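Local coordinates for superoxide dismutase [Mn/Fe] (Aeropyrum pernix, PDB 3AK3) that catalyses the dismutation of superoxide to molecular oxygen and hydrogen peroxide, cycling a bound iron ion between its ferric and ferrous states, at the Fe (III) ion site and the interface of chains A and C. Numbering follows the deposited sequence. Chains: chain A/B/C, Superoxide dismutase [Mn/Fe].

The C-alpha centres of contact 1 and contact 2 lie about 21 Å apart, and the two share no residue. Contact 1 draws its metal ligands from helices 25-54 and 62-82, strand 163-165 and the 3-10 helix 168-170 of chain A, with a second-shell glutamate from chain B, hydrogen-bonded to the ligand A:His169. Contact 2 lies on helix 192-205 of chain A, against the C-terminal tail of chain C. Chain A thus meets one neighbour beside its iron and another away from it, which fits the four copies of the deposited assembly: the first junction touches the catalytic centre, whereas the second would probably contribute to assembly.

Contact 1: the Fe (III) ion site. Residues chain A 31, 39, 75, 79, 130, 150, 165, 167, 169; chain B 168. With FE (Fe (III) ion), chain D.
This is the catalytic centre of an iron/manganese superoxide dismutase, with the ferric ion held by three histidines, one aspartate and two waters in distorted six-coordinate geometry. The chain closes round the metal from four elements. Helix 25-54 supplies A:His31 and helix 62-82 supplies A:His79; strand 163-165 gives A:Asp165, and the 3-10 helix 168-170 gives A:His169. Each imidazole binds through NE2, and one carboxylate oxygen, A:Asp165 OD2, lies 1.9 Å from FE. A:His31 reaches in with CG anti to its backbone N (chi1 -157°), whereas A:His169 takes the crowded position between N and carbonyl carbon (chi1 64°).

Second-shell bonds help to position A:His79, A:Asp165 and A:His169. A:His79 ND1 donates to A:Gly75 O, one helical turn earlier, at 2.7 Å and nearly in the ring plane, while A:Trp130 CH2 stands over the centre of that imidazole. The other carboxylate oxygen, A:Asp165 OD1, accepts the backbone N of A:Trp167 at 2.9 Å from above the carboxylate plane. Across the chain boundary, B:Glu168 OE2 turns its syn lone pair to A:His169 ND1 at 2.7 Å, with the ring and carboxylate planes steeply turned against each other. B:Glu168 OE1 accepts A:His169 N at 2.8 Å, so one carboxylate grips both backbone and ring and would probably make the imidazole a stronger electron donor.

Water 1 O lies 2.1 Å from FE, above a face of the A:Trp167 indole, and is met by A:His150 NE2 at 3.1 Å along an almost straight path (175° at H). A:Gly75 CA and A:Trp167 CZ2 lie on opposite faces of the A:His150 ring. Water 2 O, also bound to the metal, sits at the ring edges of A:His31 and A:Tyr39. The site holds the iron for redox cycling with superoxide, and the carboxylate of the neighbouring chain probably helps to hold one of its ligands.

Contact 2: the interface of chains A and C. Residues chain A 194, 197-198, 201; chain C 208-210, 212-213.
Chain A presents helix 192-205 with regular helical torsions (A:Arg198 phi/psi -65/-46°), while the C-terminal tail of chain C leaves the 3-10 helix 207-209 and opens into an extended backbone at C:Leu212. In this iron/manganese superoxide dismutase the patch is a helix-to-tail contact, part of a two-fold interface of the deposited assembly, which may also be the one used in solution.

A:Arg198 runs extended from CG to NE and is gripped side-on within its own helix. A:Arg198 NE meets A:Asp194 OD2 in a salt bridge of 2.6 Å, in the guanidinium plane, and NH2 makes a longer bond to the syn lone pair of OD1. The pair probably fixes the guanidinium's rotation, leaving NH1 to cross the interface. A:Arg198 NH1 donates to the backbone C:Tyr210 O at 3.2 Å, bent to 148° at H, from above the carbonyl plane. A:Arg198 NH1 also meets water 3 O at 3.0 Å, which passes the contact on to C:Leu209 O; water 4 bridges that oxygen to A:Arg198 O. An alanine in place of A:Arg198 would remove the guanidinium and would probably cost the tail its direct hydrogen bond and the water 3 bridge, and the helix the salt bridge to A:Asp194.

C:Leu212 lays its branched end on the helix: C:Leu212 CD1 packs 3.8 Å from A:Lys197 CB, while C:Leu212 CD2 lies 4.0 Å from A:Arg198 CG, the side chains of C:Leu212 and A:Arg198 crossing at about a right angle. A:Gln201 is bent at its second torsion, which brings its amide tip to tip with the C:Pro213 ring, where A:Gln201 CD lies 3.7 Å from C:Pro213 CD. A:Gln201 CG passes 3.4 Å from C:Pro208 O, those side chains again crossing at about a right angle.

Contact 1: the Fe (III) ion site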
loop_
_atom_site.group_PDB
_atom_site.type_symbol
_atom_site.label_atom_id
_atom_site.label_comp_id
_atom_site.label_asym_id
_atom_site.label_seq_id
_atom_site.Cartn_x
_atom_site.Cartn_y
_atom_site.Cartn_z
ATOM N N HIS A 31 -16.167 14.139 -13.150
ATOM C CA HIS A 31 -14.772 14.054 -12.722
ATOM C C HIS A 31 -14.346 15.346 -12.035
ATOM O O HIS A 31 -13.692 15.332 -10.990
ATOM C CB HIS A 31 -13.896 13.813 -13.943
ATOM C CG HIS A 31 -12.580 13.174 -13.635
ATOM N ND1 HIS A 31 -11.695 12.805 -14.622
ATOM C CD2 HIS A 31 -12.000 12.832 -12.461
ATOM C CE1 HIS A 31 -10.618 12.275 -14.071
ATOM N NE2 HIS A 31 -10.787 12.260 -12.762
ATOM N N TYR A 39 -11.718 15.865 -3.346
ATOM C CA TYR A 39 -10.335 15.926 -2.859
ATOM C C TYR A 39 -10.015 17.270 -2.234
ATOM O O TYR A 39 -9.413 17.317 -1.172
ATOM C CB TYR A 39 -9.323 15.622 -3.956
ATOM C CG TYR A 39 -9.598 14.352 -4.710
ATOM C CD1 TYR A 39 -9.819 13.150 -4.048
ATOM C CD2 TYR A 39 -9.629 14.355 -6.098
ATOM C CE1 TYR A 39 -10.081 11.975 -4.759
ATOM C CE2 TYR A 39 -9.890 13.209 -6.807
ATOM C CZ TYR A 39 -10.106 12.024 -6.148
ATOM O OH TYR A 39 -10.354 10.893 -6.886
ATOM N N GLY A 75 -4.733 13.643 -4.589
ATOM C CA GLY A 75 -5.808 13.715 -5.594
ATOM C C GLY A 75 -5.925 15.128 -6.164
ATOM O O GLY A 75 -6.098 15.342 -7.373
ATOM N N HIS A 79 -4.958 15.993 -10.177
ATOM C CA HIS A 79 -5.982 16.522 -11.097
ATOM C C HIS A 79 -5.671 17.951 -11.553
ATOM O O HIS A 79 -5.963 18.337 -12.693
ATOM C CB HIS A 79 -7.385 16.392 -10.491
ATOM C CG HIS A 79 -7.848 14.973 -10.368
ATOM N ND1 HIS A 79 -7.480 14.160 -9.318
ATOM C CD2 HIS A 79 -8.619 14.209 -11.181
ATOM C CE1 HIS A 79 -8.000 12.956 -9.487
ATOM N NE2 HIS A 79 -8.700 12.959 -10.611
ATOM N N TRP A 130 -2.432 6.205 -11.877
ATOM C CA TRP A 130 -1.946 7.208 -12.817
ATOM C C TRP A 130 -0.729 6.695 -13.569
ATOM O O TRP A 130 0.139 6.002 -13.003
ATOM C CB TRP A 130 -1.509 8.493 -12.086
ATOM C CG TRP A 130 -2.562 9.142 -11.303
ATOM C CD1 TRP A 130 -2.967 8.810 -10.041
ATOM C CD2 TRP A 130 -3.356 10.268 -11.699
ATOM N NE1 TRP A 130 -3.966 9.655 -9.631
ATOM C CE2 TRP A 130 -4.240 10.551 -10.631
ATOM C CE3 TRP A 130 -3.415 11.063 -12.863
ATOM C CZ2 TRP A 130 -5.162 11.597 -10.682
ATOM C CZ3 TRP A 130 -4.330 12.106 -12.913
ATOM C CH2 TRP A 130 -5.203 12.356 -11.833
ATOM N N HIS A 150 -3.706 7.809 -5.380
ATOM C CA HIS A 150 -3.084 9.094 -5.703
ATOM C C HIS A 150 -1.735 9.222 -5.041
ATOM O O HIS A 150 -0.976 10.148 -5.363
ATOM C CB HIS A 150 -3.981 10.228 -5.227
ATOM C CG HIS A 150 -5.284 10.278 -5.951
ATOM N ND1 HIS A 150 -6.496 10.477 -5.323
ATOM C CD2 HIS A 150 -5.555 10.137 -7.267
ATOM C CE1 HIS A 150 -7.457 10.452 -6.232
ATOM N NE2 HIS A 150 -6.911 10.256 -7.416
ATOM N N ASP A 165 -4.900 9.986 -15.814
ATOM C CA ASP A 165 -5.758 9.370 -14.810
ATOM C C ASP A 165 -6.322 8.067 -15.346
ATOM O O ASP A 165 -7.038 8.075 -16.347
ATOM C CB ASP A 165 -6.893 10.332 -14.474
ATOM C CG ASP A 165 -7.717 9.909 -13.251
ATOM O OD1 ASP A 165 -7.490 8.809 -12.705
ATOM O OD2 ASP A 165 -8.581 10.705 -12.809
ATOM N N TRP A 167 -7.887 5.935 -13.047
ATOM C CA TRP A 167 -9.009 5.559 -12.217
ATOM C C TRP A 167 -10.175 5.215 -13.146
ATOM O O TRP A 167 -10.295 5.773 -14.251
ATOM C CB TRP A 167 -9.395 6.684 -11.281
ATOM C CG TRP A 167 -8.477 6.856 -10.103
ATOM C CD1 TRP A 167 -7.140 7.150 -10.129
ATOM C CD2 TRP A 167 -8.847 6.768 -8.727
ATOM N NE1 TRP A 167 -6.656 7.243 -8.842
ATOM C CE2 TRP A 167 -7.684 7.020 -7.964
ATOM C CE3 TRP A 167 -10.051 6.503 -8.061
ATOM C CZ2 TRP A 167 -7.691 7.011 -6.565
ATOM C CZ3 TRP A 167 -10.065 6.493 -6.674
ATOM C CH2 TRP A 167 -8.888 6.751 -5.936
ATOM N N HIS A 169 -13.271 5.892 -12.911
ATOM C CA HIS A 169 -14.150 7.035 -13.151
ATOM C C HIS A 169 -13.707 7.916 -14.312
ATOM O O HIS A 169 -14.513 8.696 -14.837
ATOM C CB HIS A 169 -14.343 7.882 -11.887
ATOM C CG HIS A 169 -13.091 8.541 -11.386
ATOM N ND1 HIS A 169 -12.561 8.271 -10.141
ATOM C CD2 HIS A 169 -12.277 9.468 -11.948
ATOM C CE1 HIS A 169 -11.470 8.998 -9.962
ATOM N NE2 HIS A 169 -11.275 9.734 -11.042
ATOM N N GLU B 168 -15.100 1.086 -8.391
ATOM C CA GLU B 168 -15.956 1.953 -9.197
ATOM C C GLU B 168 -16.741 1.180 -10.264
ATOM O O GLU B 168 -17.923 1.451 -10.477
ATOM C CB GLU B 168 -15.134 3.095 -9.800
ATOM C CG GLU B 168 -14.594 4.050 -8.737
ATOM C CD GLU B 168 -13.753 5.173 -9.296
ATOM O OE1 GLU B 168 -12.993 4.942 -10.254
ATOM O OE2 GLU B 168 -13.868 6.297 -8.757
HETATM FE FE FE D . -9.648 11.151 -11.265
HETATM O O HOH W 1 -8.387 9.934 -10.116
HETATM O O HOH W 2 -10.856 11.887 -9.557
#

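Contact 2: the interface of chains A and C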
loop_
_atom_site.group_PDB
_atom_site.type_symbol
_atom_site.label_atom_id
_atom_site.label_comp_id
_atom_site.label_asym_id
_atom_site.label_seq_id
_atom_site.Cartn_x
_atom_site.Cartn_y
_atom_site.Cartn_z
ATOM N N ASP A 194 1.432 22.688 -22.768
ATOM C CA ASP A 194 1.453 22.664 -21.305
ATOM C C ASP A 194 2.635 21.849 -20.774
ATOM O O ASP A 194 3.326 22.275 -19.841
ATOM C CB ASP A 194 0.139 22.105 -20.762
ATOM C CG ASP A 194 0.122 22.031 -19.246
ATOM O OD1 ASP A 194 -0.192 23.050 -18.593
ATOM O OD2 ASP A 194 0.432 20.945 -18.711
ATOM N N LYS A 197 5.908 23.713 -21.131
ATOM C CA LYS A 197 6.020 24.791 -20.145
ATOM C C LYS A 197 6.361 24.244 -18.758
ATOM O O LYS A 197 7.120 24.856 -18.009
ATOM C CB LYS A 197 4.746 25.639 -20.105
ATOM C CG LYS A 197 4.555 26.527 -21.338
ATOM C CD LYS A 197 3.158 27.137 -21.381
ATOM C CE LYS A 197 3.095 28.358 -22.296
ATOM N NZ LYS A 197 3.399 28.053 -23.722
ATOM N N ARG A 198 5.804 23.084 -18.426
ATOM C CA ARG A 198 6.144 22.419 -17.172
ATOM C C ARG A 198 7.602 21.984 -17.149
ATOM O O ARG A 198 8.311 22.208 -16.159
ATOM C CB ARG A 198 5.218 21.229 -16.912
ATOM C CG ARG A 198 3.849 21.686 -16.511
ATOM C CD ARG A 198 2.849 20.554 -16.326
ATOM N NE ARG A 198 1.537 21.178 -16.316
ATOM C CZ ARG A 198 0.966 21.762 -15.263
ATOM N NH1 ARG A 198 1.552 21.736 -14.068
ATOM N NH2 ARG A 198 -0.213 22.355 -15.410
ATOM N N GLN A 201 9.986 24.888 -16.582
ATOM C CA GLN A 201 10.064 25.288 -15.181
ATOM C C GLN A 201 10.896 24.295 -14.385
ATOM O O GLN A 201 11.701 24.695 -13.551
ATOM C CB GLN A 201 8.673 25.449 -14.555
ATOM C CG GLN A 201 7.863 26.620 -15.125
ATOM C CD GLN A 201 8.543 27.976 -14.913
ATOM O OE1 GLN A 201 9.156 28.224 -13.877
ATOM N NE2 GLN A 201 8.441 28.848 -15.908
ATOM N N PRO C 208 6.249 27.541 -9.000
ATOM C CA PRO C 208 6.243 27.584 -10.470
ATOM C C PRO C 208 6.287 26.227 -11.197
ATOM O O PRO C 208 5.938 26.164 -12.374
ATOM C CB PRO C 208 7.511 28.380 -10.803
ATOM C CG PRO C 208 7.812 29.158 -9.592
ATOM C CD PRO C 208 7.388 28.297 -8.451
ATOM N N LEU C 209 6.702 25.159 -10.515
ATOM C CA LEU C 209 6.709 23.821 -11.127
ATOM C C LEU C 209 5.308 23.308 -11.450
ATOM O O LEU C 209 5.144 22.414 -12.287
ATOM C CB LEU C 209 7.379 22.812 -10.194
ATOM C CG LEU C 209 8.845 23.023 -9.842
ATOM C CD1 LEU C 209 9.244 22.102 -8.714
ATOM C CD2 LEU C 209 9.690 22.765 -11.065
ATOM N N TYR C 210 4.312 23.884 -10.785
ATOM C CA TYR C 210 2.958 23.342 -10.771
ATOM C C TYR C 210 1.913 24.352 -11.189
ATOM O O TYR C 210 0.962 24.023 -11.914
ATOM C CB TYR C 210 2.646 22.815 -9.375
ATOM C CG TYR C 210 3.581 21.707 -9.013
ATOM C CD1 TYR C 210 3.456 20.459 -9.619
ATOM C CD2 TYR C 210 4.629 21.913 -8.108
ATOM C CE1 TYR C 210 4.318 19.435 -9.322
ATOM C CE2 TYR C 210 5.501 20.886 -7.802
ATOM C CZ TYR C 210 5.337 19.647 -8.418
ATOM O OH TYR C 210 6.176 18.599 -8.138
ATOM N N LEU C 212 1.951 27.489 -13.250
ATOM C CA LEU C 212 2.834 28.133 -14.230
ATOM C C LEU C 212 2.814 29.662 -14.143
ATOM O O LEU C 212 1.738 30.259 -14.081
ATOM C CB LEU C 212 2.486 27.664 -15.652
ATOM C CG LEU C 212 2.597 26.159 -15.960
ATOM C CD1 LEU C 212 2.110 25.860 -17.364
ATOM C CD2 LEU C 212 4.017 25.640 -15.768
ATOM N N PRO C 213 4.006 30.299 -14.144
ATOM C CA PRO C 213 4.088 31.747 -13.954
ATOM C C PRO C 213 4.010 32.525 -15.268
ATOM O O PRO C 213 3.236 32.163 -16.155
ATOM C CB PRO C 213 5.466 31.928 -13.307
ATOM C CG PRO C 213 6.293 30.784 -13.846
ATOM C CD PRO C 213 5.344 29.700 -14.324
HETATM O O HOH W 3 3.839 20.088 -13.168
HETATM O O HOH W 4 7.376 21.493 -13.716
#